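Local coordinates for aminotransferase class I and II (Streptococcus suis 89/1591, PDB 3OP7), which probably transfers amino groups between amino acids and keto acids, using pyridoxal 5'-phosphate held as a Schiff base on a lysine, at residues Glu63-Phe68 against Val262-Leu267. Residues are numbered along the deposited sequence; the frame is centred on the assembly and turned at random.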
# COMPACT_ATOMS: atom_id res chain seq x y z
N GLU A 63 0.89 0.31 13.71
CA GLU A 63 1.64 1.50 13.34
C GLU A 63 3.12 1.28 13.27
O GLU A 63 3.85 2.24 13.12
CB GLU A 63 1.38 2.58 14.33
CG GLU A 63 -0.07 2.98 14.28
CD GLU A 63 -0.41 4.13 15.17
OE1 GLU A 63 0.39 4.52 16.01
OE2 GLU A 63 -1.53 4.64 15.03
N GLY A 64 3.54 0.02 13.35
CA GLY A 64 4.94 -0.34 13.53
C GLY A 64 5.23 -0.66 15.00
O GLY A 64 4.63 -0.10 15.93
N SER A 65 6.20 -1.54 15.21
CA SER A 65 6.56 -2.01 16.52
C SER A 65 7.17 -0.90 17.35
O SER A 65 7.68 0.11 16.80
CB SER A 65 7.56 -3.16 16.41
OG SER A 65 8.75 -2.77 15.75
N PRO A 66 7.17 -1.08 18.66
CA PRO A 66 7.81 -0.06 19.50
C PRO A 66 9.30 0.09 19.19
O PRO A 66 9.86 1.21 19.23
CB PRO A 66 7.56 -0.59 20.92
CG PRO A 66 6.28 -1.37 20.78
CD PRO A 66 6.38 -2.03 19.47
N ALA A 67 9.95 -1.02 18.85
CA ALA A 67 11.39 -0.97 18.50
C ALA A 67 11.59 -0.21 17.18
O ALA A 67 12.50 0.58 17.05
CB ALA A 67 11.97 -2.39 18.40
N PHE A 68 10.72 -0.48 16.21
CA PHE A 68 10.73 0.27 14.94
C PHE A 68 10.57 1.78 15.18
O PHE A 68 11.37 2.59 14.73
CB PHE A 68 9.62 -0.24 14.02
CG PHE A 68 9.49 0.54 12.77
CD1 PHE A 68 10.30 0.26 11.68
CD2 PHE A 68 8.53 1.54 12.65
CE1 PHE A 68 10.17 0.99 10.49
CE2 PHE A 68 8.40 2.32 11.44
CZ PHE A 68 9.22 2.03 10.37
N VAL A 262 12.04 -7.69 10.34
CA VAL A 262 13.30 -7.43 9.63
C VAL A 262 13.68 -5.97 9.78
O VAL A 262 14.86 -5.66 10.01
CB VAL A 262 13.25 -7.83 8.13
CG1 VAL A 262 14.54 -7.44 7.40
CG2 VAL A 262 12.93 -9.34 8.00
N ALA A 263 12.69 -5.08 9.73
CA ALA A 263 13.00 -3.64 9.85
C ALA A 263 13.62 -3.35 11.22
O ALA A 263 14.53 -2.56 11.31
CB ALA A 263 11.73 -2.78 9.64
N GLN A 264 13.09 -3.98 12.28
CA GLN A 264 13.61 -3.77 13.64
C GLN A 264 15.12 -4.14 13.66
O GLN A 264 15.96 -3.43 14.20
CB GLN A 264 12.89 -4.66 14.65
CG GLN A 264 11.44 -4.28 14.98
CD GLN A 264 10.81 -5.22 15.98
OE1 GLN A 264 11.38 -5.50 17.04
NE2 GLN A 264 9.66 -5.73 15.65
N LEU A 265 15.41 -5.32 13.12
CA LEU A 265 16.80 -5.81 13.02
C LEU A 265 17.70 -4.87 12.20
O LEU A 265 18.82 -4.52 12.64
CB LEU A 265 16.80 -7.22 12.45
CG LEU A 265 18.16 -7.91 12.29
CD1 LEU A 265 18.91 -8.01 13.64
CD2 LEU A 265 17.92 -9.31 11.70
N ALA A 266 17.26 -4.47 11.01
CA ALA A 266 18.03 -3.57 10.17
C ALA A 266 18.28 -2.23 10.84
O ALA A 266 19.42 -1.72 10.85
CB ALA A 266 17.35 -3.36 8.79
N LEU A 267 17.26 -1.66 11.45
CA LEU A 267 17.43 -0.35 12.11
C LEU A 267 18.34 -0.41 13.34
O LEU A 267 19.10 0.53 13.62
CB LEU A 267 16.04 0.19 12.49
CG LEU A 267 15.33 0.75 11.29
CD1 LEU A 267 13.83 0.82 11.54
CD2 LEU A 267 15.87 2.11 10.87
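Gln264 lays its extended side chain over the first turn of helix 66-73, one face of its amide covering both Ser65 OG and the Ala67 methyl. Ser65 OG stands over the CG-CD-NE2 part, while Ala67 CB is nearest OE1, at 3.4 Å. Although Gln264 NE2 comes within 3.1 Å of Ser65 OG, the hydroxyl oxygen sits above the amide plane, where the in-plane N-H bonds do not point, and the pair is not a hydrogen bond. Both groups turn instead to Asp260, one turn earlier on helix 257-268: its OD2 bonds Gln264 NE2 and its OD1 bonds Ser65 OG, so one carboxylate ties the two together. Ser65 is the N-cap of helix 66-73; its chi1 of 59° turns OG back over the helix start. There it accepts a fairly straight bond from Phe68 N at 3.1 Å. Beside this cap the contact is apolar: Phe68 CD1 meets Leu267 CD1 at 3.6 Å, the two side chains crossing obliquely, and Ala263 CB at 3.9 Å. The contact thus packs helices 66-73 and 257-268 together beside strand 84-87, where Phe68 also touches Ile84 and Gln86, at the edge of a mixed sheet consistent with the large domain of fold-type I PLP enzymes.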